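Local coordinates for alpha-1,3-glucanase (Streptomyces thermodiastaticus, PDB 7C7D), which probably hydrolyses alpha-1,3-glucan, as a thermostable glycosidase of family GH87 whose catalytic unit contains a parallel beta-helix, at residues 235-244 against 258-269; 504-514 against 560-568. All coordinates share one frame; numbering follows the deposited sequence. Where two conformers were deposited one is given.

Interaction 1 of 2, residues 235-244 against 258-269; sequences AQGGVVWIPP and NVTLQGAGSWYS
Strands 238-242 and 259-263 run parallel, their axes 4.7 Å apart at closest and turned 24° from each other, and V240 is bonded to the neighbouring strand on both its N and its O: N donates to T260 O at 2.7 Å and O receives Q262 N at 2.9 Å. The side chains of V240 and L261 run abreast on the face they share with I242. With V240 CG1 anti to the backbone N (chi1 173°), that methyl meets L261 CD1 in the conformer given, while CG2 meets V259 CG2. I242 CD1 reaches across to L261 CG. The other face carries V239, T260, W241 and Q262; the six-membered ring of the W241 indole lies along the partner backbone, CE3 lying 3.3 Å from Q262 O and CH2 3.7 Å from A264 CB. Past the strands, S269 OG donates to I242 O (2.8 Å) and accepts from A264 N, tying the turn beyond strand 259-263 back to the first chain segment. At the other end, one water donates to both Q236 OE1 and N258 OD1; Q236 NE2 bonds I232 O and Q257 O. Helix 225-234 leads into this first segment. V239 and W241 bond the backbone of V209 on one flank; on the other, strand 259-263 pairs with 286-289, V259 bonding the backbone of H285 and L261 packing on L288, which continues the parallel beta-helix.

Interaction 2 of 2, residues 504-514 against 560-568; sequences FVSGGGQGHAV and FPSGSGTFT
P561 meets the 504-514 loop through its ring: CD sits 3.4 Å from G509 O and 3.5 Å from G511 CA. Beside it, the edge of the F560 ring takes G509 CA, 3.9 Å from CE1, and CZ touches V505 CG2. F560 CG stands between its own backbone N and carbonyl carbon (chi1 69°), which swings the ring toward the 506-509 turn. S564 CB packs on G511 O. At the buried end F567 points CE1 at V514 O, 3.5 Å off and near the ring plane. Its ring is nearly parallel to that of F504, planes at 18°, but the two are offset, with centroids 5.9 Å apart, and F504 CD2 comes nearest to F567 CZ. No direct hydrogen bond joins the segments. Two waters do that work: one takes the N-H of G511 and lies within hydrogen-bonding distance of S506 O and F560 O, while the other donates to both G511 O and S564 O. P561 follows a cis peptide and opens a type II turn to S564, and P561 O accepts from both N and OG of S564, the hydroxyl at 2.7 Å. A type I turn runs from S506 to G509, and S506 OG accepts from H512 N and also bonds S478 O. Further out, parallel strands 474-477, 502-505, 530-534 and 553-557 form one face of a parallel beta-helix, as in pectate lyase-like proteins, and the loops after 502-505 and 553-557 meet at its side.

Overall arrangement
Both contacts belong to the same beta-helix but sit on opposite sides of the chain's centre, their centres 52 Å apart and their nearest atoms about 38 Å. Interaction 1 comes early in the coil, where two adjacent strands are zipped by direct backbone bonds and aliphatic packing. Interaction 2 lies late in it and joins mainly loops, between chain parts separated by 45 residues; no direct hydrogen bond crosses, two waters bridge backbone atoms, and aromatic and proline rings supply much of the packing. Each is partly buried, and interaction 1 buries roughly twice the surface (802 against 377 Å²).

Interaction 1 of 2, residues 235-244 against 258-269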
ATOM      1  N   ALA A 235       9.970  18.333 -26.529  1.00 30.07           N
ATOM      2  CA  ALA A 235       9.147  17.200 -26.938  1.00 30.79           C
ATOM      3  C   ALA A 235       7.672  17.418 -26.625  1.00 29.63           C
ATOM      4  O   ALA A 235       6.939  16.459 -26.377  1.00 30.42           O
ATOM      5  CB  ALA A 235       9.653  15.900 -26.316  1.00 31.51           C
ATOM      6  N   GLN A 236       7.219  18.669 -26.646  1.00 30.02           N
ATOM      7  CA  GLN A 236       5.816  18.963 -26.388  1.00 30.27           C
ATOM      8  C   GLN A 236       4.939  18.306 -27.447  1.00 28.94           C
ATOM      9  O   GLN A 236       5.195  18.431 -28.649  1.00 30.53           O
ATOM     10  CB  GLN A 236       5.599  20.473 -26.377  1.00 30.72           C
ATOM     11  CG  GLN A 236       6.101  21.147 -25.110  1.00 30.79           C
ATOM     12  CD  GLN A 236       5.363  20.670 -23.874  1.00 30.73           C
ATOM     13  OE1 GLN A 236       4.241  21.104 -23.607  1.00 33.64           O
ATOM     14  NE2 GLN A 236       5.982  19.767 -23.118  1.00 27.67           N
ATOM     15  N   GLY A 237       3.904  17.602 -26.993  1.00 28.69           N
ATOM     16  CA  GLY A 237       3.098  16.777 -27.866  1.00 29.51           C
ATOM     17  C   GLY A 237       3.737  15.466 -28.252  1.00 29.09           C
ATOM     18  O   GLY A 237       3.156  14.722 -29.053  1.00 30.77           O
ATOM     19  N   GLY A 238       4.911  15.154 -27.705  1.00 26.58           N
ATOM     20  CA  GLY A 238       5.637  13.964 -28.092  1.00 24.68           C
ATOM     21  C   GLY A 238       6.231  13.206 -26.926  1.00 23.48           C
ATOM     22  O   GLY A 238       5.678  13.207 -25.823  1.00 24.00           O
ATOM     23  N   VAL A 239       7.367  12.557 -27.156  1.00 23.62           N
ATOM     24  CA  VAL A 239       7.917  11.580 -26.226  1.00 23.01           C
ATOM     25  C   VAL A 239       9.331  11.990 -25.862  1.00 22.22           C
ATOM     26  O   VAL A 239      10.157  12.250 -26.746  1.00 23.55           O
ATOM     27  CB  VAL A 239       7.908  10.164 -26.831  1.00 23.73           C
ATOM     28  CG1 VAL A 239       8.574   9.174 -25.881  1.00 23.12           C
ATOM     29  CG2 VAL A 239       6.486   9.740 -27.169  1.00 24.01           C
ATOM     30  N   VAL A 240       9.604  12.049 -24.563  1.00 21.55           N
ATOM     31  CA  VAL A 240      10.954  12.152 -24.036  1.00 20.55           C
ATOM     32  C   VAL A 240      11.413  10.748 -23.670  1.00 20.15           C
ATOM     33  O   VAL A 240      10.728  10.033 -22.927  1.00 21.17           O
ATOM     34  CB  VAL A 240      10.997  13.072 -22.806  1.00 21.25           C
ATOM     35  CG1 VAL A 240      12.363  13.020 -22.179  1.00 22.30           C
ATOM     36  CG2 VAL A 240      10.646  14.492 -23.196  1.00 22.10           C
ATOM     37  N   TRP A 241      12.574  10.362 -24.180  1.00 21.16           N
ATOM     38  CA  TRP A 241      13.130   9.035 -23.970  1.00 21.57           C
ATOM     39  C   TRP A 241      14.201   9.101 -22.889  1.00 19.96           C
ATOM     40  O   TRP A 241      15.068   9.984 -22.917  1.00 20.68           O
ATOM     41  CB  TRP A 241      13.749   8.530 -25.271  1.00 23.69           C
ATOM     42  CG  TRP A 241      14.477   7.234 -25.153  1.00 26.08           C
ATOM     43  CD1 TRP A 241      15.814   7.026 -25.338  1.00 27.30           C
ATOM     44  CD2 TRP A 241      13.910   5.958 -24.850  1.00 26.96           C
ATOM     45  NE1 TRP A 241      16.114   5.696 -25.165  1.00 28.84           N
ATOM     46  CE2 TRP A 241      14.963   5.019 -24.862  1.00 27.44           C
ATOM     47  CE3 TRP A 241      12.615   5.516 -24.561  1.00 27.45           C
ATOM     48  CZ2 TRP A 241      14.758   3.664 -24.602  1.00 28.75           C
ATOM     49  CZ3 TRP A 241      12.413   4.170 -24.310  1.00 28.23           C
ATOM     50  CH2 TRP A 241      13.481   3.261 -24.331  1.00 28.19           C
ATOM     51  N   ILE A 242      14.130   8.172 -21.943  1.00 19.50           N
ATOM     52  CA  ILE A 242      15.128   8.040 -20.886  1.00 19.75           C
ATOM     53  C   ILE A 242      15.882   6.740 -21.140  1.00 19.96           C
ATOM     54  O   ILE A 242      15.370   5.657 -20.812  1.00 20.56           O
ATOM     55  CB  ILE A 242      14.478   8.019 -19.492  1.00 18.85           C
ATOM     56  CG1 ILE A 242      13.572   9.234 -19.267  1.00 19.30           C
ATOM     57  CG2 ILE A 242      15.548   7.947 -18.417  1.00 19.47           C
ATOM     58  CD1 ILE A 242      12.720   9.125 -18.001  1.00 19.65           C
ATOM     59  N   PRO A 243      17.080   6.786 -21.717  1.00 21.22           N
ATOM     60  CA  PRO A 243      17.838   5.550 -21.977  1.00 21.42           C
ATOM     61  C   PRO A 243      18.197   4.846 -20.681  1.00 21.13           C
ATOM     62  O   PRO A 243      18.182   5.465 -19.606  1.00 21.22           O
ATOM     63  CB  PRO A 243      19.107   6.055 -22.685  1.00 22.75           C
ATOM     64  CG  PRO A 243      18.785   7.435 -23.165  1.00 23.23           C
ATOM     65  CD  PRO A 243      17.785   7.988 -22.194  1.00 21.71           C
ATOM     66  N   PRO A 244      18.533   3.557 -20.742  1.00 21.83           N
ATOM     67  CA  PRO A 244      19.038   2.867 -19.548  1.00 21.78           C
ATOM     68  C   PRO A 244      20.170   3.647 -18.895  1.00 21.62           C
ATOM     69  O   PRO A 244      21.059   4.172 -19.567  1.00 23.44           O
ATOM     70  CB  PRO A 244      19.533   1.528 -20.104  1.00 22.86           C
ATOM     71  CG  PRO A 244      18.671   1.288 -21.299  1.00 23.11           C
ATOM     72  CD  PRO A 244      18.403   2.647 -21.896  1.00 22.48           C
ATOM     73  N   ASN A 258       1.673  17.833 -21.589  1.00 18.37           N
ATOM     74  CA  ASN A 258       1.727  17.537 -23.021  1.00 19.62           C
ATOM     75  C   ASN A 258       2.996  16.780 -23.396  1.00 18.92           C
ATOM     76  O   ASN A 258       3.713  17.144 -24.329  1.00 20.54           O
ATOM     77  CB  ASN A 258       1.583  18.806 -23.863  1.00 21.38           C
ATOM     78  CG  ASN A 258       0.281  19.526 -23.611  1.00 24.93           C
ATOM     79  OD1 ASN A 258       0.260  20.733 -23.373  1.00 29.32           O
ATOM     80  ND2 ASN A 258      -0.816  18.790 -23.665  1.00 25.92           N
ATOM     81  N   VAL A 259       3.286  15.716 -22.650  1.00 19.16           N
ATOM     82  CA  VAL A 259       4.533  14.996 -22.851  1.00 18.64           C
ATOM     83  C   VAL A 259       4.392  13.591 -22.293  1.00 18.07           C
ATOM     84  O   VAL A 259       3.694  13.363 -21.300  1.00 17.56           O
ATOM     85  CB  VAL A 259       5.725  15.760 -22.216  1.00 20.14           C
ATOM     86  CG1 VAL A 259       5.688  15.653 -20.690  1.00 20.22           C
ATOM     87  CG2 VAL A 259       7.050  15.258 -22.780  1.00 21.72           C
ATOM     88  N   THR A 260       5.054  12.650 -22.947  1.00 18.48           N
ATOM     89  CA  THR A 260       5.268  11.314 -22.425  1.00 19.18           C
ATOM     90  C   THR A 260       6.726  11.220 -22.006  1.00 19.63           C
ATOM     91  O   THR A 260       7.624  11.559 -22.786  1.00 22.05           O
ATOM     92  CB  THR A 260       4.965  10.273 -23.504  1.00 20.06           C
ATOM     93  OG1 THR A 260       3.566  10.297 -23.810  1.00 20.91           O
ATOM     94  CG2 THR A 260       5.365   8.878 -23.048  1.00 21.08           C
ATOM     95  N   LEU A 261       6.956  10.828 -20.765  1.00 18.33           N
ATOM     96  CA  LEU A 261       8.295  10.555 -20.260  0.58 18.63           C
ATOM     97  C   LEU A 261       8.410   9.041 -20.166  1.00 18.12           C
ATOM     98  O   LEU A 261       7.765   8.415 -19.316  1.00 17.92           O
ATOM     99  CB  LEU A 261       8.488  11.218 -18.899  0.58 20.25           C
ATOM    100  CG  LEU A 261       9.891  11.379 -18.321  0.58 21.15           C
ATOM    101  CD1 LEU A 261      10.841  11.948 -19.344  0.58 22.87           C
ATOM    102  CD2 LEU A 261       9.848  12.271 -17.094  0.58 21.27           C
ATOM    103  N   GLN A 262       9.207   8.456 -21.051  1.00 18.69           N
ATOM    104  CA  GLN A 262       9.251   7.014 -21.221  1.00 19.86           C
ATOM    105  C   GLN A 262      10.667   6.493 -21.048  1.00 19.25           C
ATOM    106  O   GLN A 262      11.594   6.946 -21.732  1.00 20.06           O
ATOM    107  CB  GLN A 262       8.737   6.631 -22.603  1.00 23.50           C
ATOM    108  CG  GLN A 262       8.818   5.146 -22.881  1.00 28.38           C
ATOM    109  CD  GLN A 262       8.046   4.757 -24.113  1.00 33.68           C
ATOM    110  OE1 GLN A 262       7.322   5.570 -24.687  1.00 36.42           O
ATOM    111  NE2 GLN A 262       8.192   3.506 -24.533  1.00 34.52           N
ATOM    112  N   GLY A 263      10.819   5.521 -20.147  1.00 18.88           N
ATOM    113  CA  GLY A 263      12.061   4.799 -19.995  1.00 19.26           C
ATOM    114  C   GLY A 263      12.044   3.469 -20.737  1.00 18.86           C
ATOM    115  O   GLY A 263      11.079   3.094 -21.403  1.00 19.15           O
ATOM    116  N   ALA A 264      13.156   2.754 -20.604  1.00 19.09           N
ATOM    117  CA  ALA A 264      13.342   1.449 -21.222  1.00 19.60           C
ATOM    118  C   ALA A 264      12.805   0.316 -20.361  1.00 19.23           C
ATOM    119  O   ALA A 264      12.966  -0.858 -20.728  1.00 20.57           O
ATOM    120  CB  ALA A 264      14.830   1.217 -21.503  1.00 20.63           C
ATOM    121  N   GLY A 265      12.157   0.644 -19.247  1.00 17.70           N
ATOM    122  CA  GLY A 265      11.758  -0.322 -18.245  1.00 17.44           C
ATOM    123  C   GLY A 265      12.261   0.112 -16.886  1.00 16.35           C
ATOM    124  O   GLY A 265      13.370   0.640 -16.773  1.00 17.56           O
ATOM    125  N   SER A 266      11.455  -0.104 -15.846  1.00 15.66           N
ATOM    126  CA  SER A 266      11.792   0.391 -14.519  1.00 15.75           C
ATOM    127  C   SER A 266      12.987  -0.313 -13.888  1.00 14.92           C
ATOM    128  O   SER A 266      13.451   0.132 -12.833  1.00 16.54           O
ATOM    129  CB  SER A 266      10.575   0.283 -13.606  1.00 16.38           C
ATOM    130  OG  SER A 266      10.254  -1.077 -13.397  1.00 17.43           O
ATOM    131  N   TRP A 267      13.486  -1.397 -14.477  1.00 15.80           N
ATOM    132  CA  TRP A 267      14.716  -2.018 -14.011  1.00 16.92           C
ATOM    133  C   TRP A 267      15.944  -1.507 -14.750  1.00 18.51           C
ATOM    134  O   TRP A 267      17.061  -1.899 -14.405  1.00 20.06           O
ATOM    135  CB  TRP A 267      14.630  -3.547 -14.119  1.00 17.01           C
ATOM    136  CG  TRP A 267      13.624  -4.141 -13.170  1.00 16.62           C
ATOM    137  CD1 TRP A 267      12.266  -3.956 -13.189  1.00 17.12           C
ATOM    138  CD2 TRP A 267      13.894  -5.004 -12.058  1.00 16.79           C
ATOM    139  NE1 TRP A 267      11.680  -4.656 -12.162  1.00 17.24           N
ATOM    140  CE2 TRP A 267      12.654  -5.309 -11.456  1.00 17.08           C
ATOM    141  CE3 TRP A 267      15.061  -5.555 -11.515  1.00 18.26           C
ATOM    142  CZ2 TRP A 267      12.548  -6.143 -10.343  1.00 16.96           C
ATOM    143  CZ3 TRP A 267      14.952  -6.384 -10.401  1.00 18.19           C
ATOM    144  CH2 TRP A 267      13.703  -6.668  -9.830  1.00 17.98           C
ATOM    145  N   TYR A 268      15.766  -0.630 -15.735  1.00 17.70           N
ATOM    146  CA  TYR A 268      16.862  -0.150 -16.573  1.00 18.95           C
ATOM    147  C   TYR A 268      17.041   1.358 -16.541  1.00 19.09           C
ATOM    148  O   TYR A 268      18.179   1.835 -16.482  1.00 20.39           O
ATOM    149  CB  TYR A 268      16.645  -0.592 -18.025  1.00 20.52           C
ATOM    150  CG  TYR A 268      16.462  -2.077 -18.171  1.00 23.19           C
ATOM    151  CD1 TYR A 268      17.532  -2.949 -18.031  1.00 25.73           C
ATOM    152  CD2 TYR A 268      15.209  -2.613 -18.432  1.00 23.87           C
ATOM    153  CE1 TYR A 268      17.361  -4.316 -18.160  1.00 26.90           C
ATOM    154  CE2 TYR A 268      15.030  -3.972 -18.560  1.00 24.83           C
ATOM    155  CZ  TYR A 268      16.108  -4.819 -18.424  1.00 26.82           C
ATOM    156  OH  TYR A 268      15.921  -6.178 -18.551  1.00 29.28           O
ATOM    157  N   SER A 269      15.953   2.121 -16.616  1.00 17.84           N
ATOM    158  CA  SER A 269      16.007   3.579 -16.597  1.00 17.66           C
ATOM    159  C   SER A 269      15.633   4.039 -15.196  1.00 16.50           C
ATOM    160  O   SER A 269      14.462   3.980 -14.813  1.00 16.76           O
ATOM    161  CB  SER A 269      15.050   4.158 -17.635  1.00 17.81           C
ATOM    162  OG  SER A 269      15.326   3.642 -18.928  1.00 18.47           O
TER
HETATM  163  O   HOH W   1       2.194  22.904 -23.737  1.00 62.30           O
HETATM  164  O   HOH W   2       2.953  12.499 -25.451  1.00 26.64           O

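Interaction 2 of 2, residues 504-514 against 560-568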
ATOM      1  N   PHE A 504     -18.398  -1.241  12.816  1.00 10.89           N
ATOM      2  CA  PHE A 504     -19.206  -0.050  12.597  1.00 11.77           C
ATOM      3  C   PHE A 504     -19.045   0.816  13.833  1.00 12.00           C
ATOM      4  O   PHE A 504     -19.344   0.379  14.946  1.00 13.06           O
ATOM      5  CB  PHE A 504     -20.659  -0.449  12.331  1.00 12.74           C
ATOM      6  CG  PHE A 504     -20.774  -1.456  11.231  1.00 13.24           C
ATOM      7  CD1 PHE A 504     -20.528  -1.087   9.925  1.00 13.73           C
ATOM      8  CD2 PHE A 504     -21.018  -2.789  11.506  1.00 16.22           C
ATOM      9  CE1 PHE A 504     -20.579  -2.015   8.901  1.00 14.42           C
ATOM     10  CE2 PHE A 504     -21.067  -3.723  10.492  1.00 17.07           C
ATOM     11  CZ  PHE A 504     -20.858  -3.334   9.182  1.00 15.89           C
ATOM     12  N   VAL A 505     -18.505   2.018  13.652  1.00 11.08           N
ATOM     13  CA  VAL A 505     -18.045   2.796  14.790  1.00 11.65           C
ATOM     14  C   VAL A 505     -18.226   4.271  14.470  1.00 11.40           C
ATOM     15  O   VAL A 505     -18.222   4.679  13.307  1.00 12.36           O
ATOM     16  CB  VAL A 505     -16.574   2.436  15.125  1.00 12.94           C
ATOM     17  CG1 VAL A 505     -15.635   2.840  13.992  1.00 14.50           C
ATOM     18  CG2 VAL A 505     -16.129   3.049  16.446  1.00 14.80           C
ATOM     19  N   SER A 506     -18.394   5.074  15.513  1.00 12.51           N
ATOM     20  CA  SER A 506     -18.263   6.522  15.413  1.00 12.76           C
ATOM     21  C   SER A 506     -17.018   6.836  16.236  1.00 13.08           C
ATOM     22  O   SER A 506     -17.079   7.000  17.456  1.00 13.86           O
ATOM     23  CB  SER A 506     -19.513   7.207  15.926  1.00 13.51           C
ATOM     24  OG  SER A 506     -19.525   8.578  15.573  1.00 14.43           O
ATOM     25  N   GLY A 507     -15.876   6.884  15.551  1.00 13.47           N
ATOM     26  CA  GLY A 507     -14.581   6.715  16.193  1.00 15.09           C
ATOM     27  C   GLY A 507     -14.141   7.852  17.095  1.00 16.70           C
ATOM     28  O   GLY A 507     -13.190   7.665  17.864  1.00 18.53           O
ATOM     29  N   GLY A 508     -14.776   9.018  17.010  1.00 15.50           N
ATOM     30  CA  GLY A 508     -14.439  10.104  17.900  1.00 16.95           C
ATOM     31  C   GLY A 508     -15.273  10.162  19.153  1.00 16.40           C
ATOM     32  O   GLY A 508     -15.119  11.093  19.949  1.00 18.36           O
ATOM     33  N   GLY A 509     -16.156   9.187  19.361  1.00 15.85           N
ATOM     34  CA  GLY A 509     -17.038   9.232  20.506  1.00 16.56           C
ATOM     35  C   GLY A 509     -18.188  10.203  20.377  1.00 16.46           C
ATOM     36  O   GLY A 509     -18.863  10.471  21.374  1.00 18.28           O
ATOM     37  N   GLN A 510     -18.451  10.715  19.179  1.00 15.87           N
ATOM     38  CA  GLN A 510     -19.485  11.722  18.979  1.00 17.22           C
ATOM     39  C   GLN A 510     -20.872  11.133  18.747  1.00 16.86           C
ATOM     40  O   GLN A 510     -21.854  11.883  18.749  1.00 18.13           O
ATOM     41  CB  GLN A 510     -19.100  12.653  17.823  1.00 18.06           C
ATOM     42  CG  GLN A 510     -17.731  13.321  17.998  1.00 19.49           C
ATOM     43  CD  GLN A 510     -17.237  14.010  16.731  1.00 19.30           C
ATOM     44  OE1 GLN A 510     -18.027  14.418  15.883  1.00 19.85           O
ATOM     45  NE2 GLN A 510     -15.918  14.135  16.598  1.00 20.79           N
ATOM     46  N   GLY A 511     -20.982   9.822  18.546  1.00 15.94           N
ATOM     47  CA  GLY A 511     -22.288   9.194  18.444  1.00 16.42           C
ATOM     48  C   GLY A 511     -23.048   9.457  17.164  1.00 16.58           C
ATOM     49  O   GLY A 511     -24.281   9.418  17.175  1.00 17.87           O
ATOM     50  N   HIS A 512     -22.356   9.701  16.054  1.00 15.56           N
ATOM     51  CA  HIS A 512     -23.041   9.858  14.779  1.00 15.07           C
ATOM     52  C   HIS A 512     -23.436   8.494  14.228  1.00 14.22           C
ATOM     53  O   HIS A 512     -22.713   7.502  14.383  1.00 14.16           O
ATOM     54  CB  HIS A 512     -22.133  10.553  13.767  1.00 15.19           C
ATOM     55  CG  HIS A 512     -21.612  11.874  14.232  1.00 16.47           C
ATOM     56  ND1 HIS A 512     -22.434  12.951  14.489  1.00 18.35           N
ATOM     57  CD2 HIS A 512     -20.350  12.292  14.488  1.00 16.49           C
ATOM     58  CE1 HIS A 512     -21.699  13.975  14.887  1.00 18.30           C
ATOM     59  NE2 HIS A 512     -20.433  13.603  14.893  1.00 17.61           N
ATOM     60  N   ALA A 513     -24.577   8.448  13.543  1.00 14.48           N
ATOM     61  CA  ALA A 513     -25.115   7.174  13.082  1.00 14.00           C
ATOM     62  C   ALA A 513     -24.291   6.579  11.942  1.00 12.90           C
ATOM     63  O   ALA A 513     -23.891   7.274  11.000  1.00 13.81           O
ATOM     64  CB  ALA A 513     -26.558   7.347  12.614  1.00 16.26           C
ATOM     65  N   VAL A 514     -24.046   5.276  12.037  1.00 13.08           N
ATOM     66  CA  VAL A 514     -23.665   4.466  10.890  1.00 13.00           C
ATOM     67  C   VAL A 514     -24.964   3.865  10.373  1.00 13.26           C
ATOM     68  O   VAL A 514     -25.617   3.081  11.067  1.00 14.86           O
ATOM     69  CB  VAL A 514     -22.650   3.381  11.267  1.00 13.61           C
ATOM     70  CG1 VAL A 514     -22.469   2.411  10.105  1.00 14.99           C
ATOM     71  CG2 VAL A 514     -21.321   4.011  11.648  1.00 14.66           C
ATOM     72  N   PHE A 560     -21.696   3.374  21.639  1.00 14.79           N
ATOM     73  CA  PHE A 560     -21.262   4.455  22.511  1.00 15.16           C
ATOM     74  C   PHE A 560     -21.262   5.749  21.711  1.00 15.32           C
ATOM     75  O   PHE A 560     -21.101   5.720  20.486  1.00 15.09           O
ATOM     76  CB  PHE A 560     -19.885   4.177  23.154  1.00 17.15           C
ATOM     77  CG  PHE A 560     -18.711   4.190  22.196  1.00 17.62           C
ATOM     78  CD1 PHE A 560     -18.077   5.380  21.871  1.00 18.21           C
ATOM     79  CD2 PHE A 560     -18.196   3.001  21.685  1.00 18.29           C
ATOM     80  CE1 PHE A 560     -16.977   5.392  21.016  1.00 18.81           C
ATOM     81  CE2 PHE A 560     -17.094   3.011  20.833  1.00 18.97           C
ATOM     82  CZ  PHE A 560     -16.488   4.205  20.499  1.00 20.12           C
ATOM     83  N   PRO A 561     -21.454   6.903  22.372  1.00 15.25           N
ATOM     84  CA  PRO A 561     -21.677   7.044  23.814  1.00 15.76           C
ATOM     85  C   PRO A 561     -23.085   6.698  24.250  1.00 15.82           C
ATOM     86  O   PRO A 561     -24.026   6.721  23.456  1.00 16.91           O
ATOM     87  CB  PRO A 561     -21.451   8.539  24.044  1.00 16.56           C
ATOM     88  CG  PRO A 561     -21.865   9.171  22.768  1.00 17.19           C
ATOM     89  CD  PRO A 561     -21.437   8.209  21.693  1.00 16.18           C
ATOM     90  N   SER A 562     -23.222   6.388  25.534  1.00 16.05           N
ATOM     91  CA  SER A 562     -24.541   6.265  26.131  1.00 17.22           C
ATOM     92  C   SER A 562     -25.353   7.518  25.841  1.00 17.25           C
ATOM     93  O   SER A 562     -24.865   8.640  26.003  1.00 17.56           O
ATOM     94  CB  SER A 562     -24.391   6.096  27.639  1.00 19.54           C
ATOM     95  OG  SER A 562     -23.644   4.935  27.939  1.00 24.53           O
ATOM     96  N   GLY A 563     -26.593   7.325  25.408  1.00 18.04           N
ATOM     97  CA  GLY A 563     -27.454   8.419  25.033  1.00 18.91           C
ATOM     98  C   GLY A 563     -27.564   8.667  23.542  1.00 19.52           C
ATOM     99  O   GLY A 563     -28.429   9.449  23.129  1.00 23.27           O
ATOM    100  N   SER A 564     -26.737   8.025  22.717  1.00 17.59           N
ATOM    101  CA  SER A 564     -26.739   8.313  21.287  1.00 17.88           C
ATOM    102  C   SER A 564     -27.599   7.359  20.468  1.00 17.75           C
ATOM    103  O   SER A 564     -27.721   7.557  19.257  1.00 19.34           O
ATOM    104  CB  SER A 564     -25.315   8.360  20.717  1.00 19.81           C
ATOM    105  OG  SER A 564     -24.649   7.122  20.857  1.00 20.50           O
ATOM    106  N   GLY A 565     -28.180   6.333  21.079  1.00 17.39           N
ATOM    107  CA  GLY A 565     -29.145   5.483  20.407  1.00 16.90           C
ATOM    108  C   GLY A 565     -28.667   4.050  20.237  1.00 16.58           C
ATOM    109  O   GLY A 565     -27.590   3.658  20.681  1.00 19.02           O
ATOM    110  N   THR A 566     -29.512   3.265  19.576  1.00 15.21           N
ATOM    111  CA  THR A 566     -29.258   1.849  19.337  1.00 16.06           C
ATOM    112  C   THR A 566     -28.710   1.636  17.936  1.00 14.81           C
ATOM    113  O   THR A 566     -28.779   2.511  17.075  1.00 15.16           O
ATOM    114  CB  THR A 566     -30.549   1.036  19.477  1.00 17.66           C
ATOM    115  OG1 THR A 566     -31.479   1.438  18.460  1.00 20.17           O
ATOM    116  CG2 THR A 566     -31.164   1.249  20.823  1.00 18.82           C
ATOM    117  N   PHE A 567     -28.196   0.428  17.710  1.00 15.10           N
ATOM    118  CA  PHE A 567     -27.790  -0.036  16.390  1.00 15.22           C
ATOM    119  C   PHE A 567     -28.607  -1.277  16.070  1.00 16.56           C
ATOM    120  O   PHE A 567     -28.547  -2.261  16.810  1.00 20.21           O
ATOM    121  CB  PHE A 567     -26.300  -0.378  16.358  1.00 15.19           C
ATOM    122  CG  PHE A 567     -25.784  -0.698  14.980  1.00 15.09           C
ATOM    123  CD1 PHE A 567     -25.515   0.322  14.081  1.00 14.92           C
ATOM    124  CD2 PHE A 567     -25.588  -2.009  14.572  1.00 15.95           C
ATOM    125  CE1 PHE A 567     -25.041   0.053  12.811  1.00 15.62           C
ATOM    126  CE2 PHE A 567     -25.114  -2.285  13.296  1.00 16.34           C
ATOM    127  CZ  PHE A 567     -24.839  -1.251  12.419  1.00 16.20           C
ATOM    128  N   THR A 568     -29.379  -1.220  14.988  1.00 16.79           N
ATOM    129  CA  THR A 568     -30.248  -2.325  14.588  1.00 19.17           C
ATOM    130  C   THR A 568     -29.576  -3.135  13.480  1.00 18.49           C
ATOM    131  O   THR A 568     -29.392  -2.641  12.360  1.00 19.49           O
ATOM    132  CB  THR A 568     -31.616  -1.809  14.142  1.00 22.16           C
ATOM    133  OG1 THR A 568     -32.240  -1.109  15.224  1.00 24.27           O
ATOM    134  CG2 THR A 568     -32.517  -2.970  13.724  1.00 22.76           C
TER
HETATM  135  O   HOH W   3     -19.369   7.531  19.187  1.00 15.55           O
HETATM  136  O   HOH W   4     -26.864   9.546  17.447  1.00 48.05           O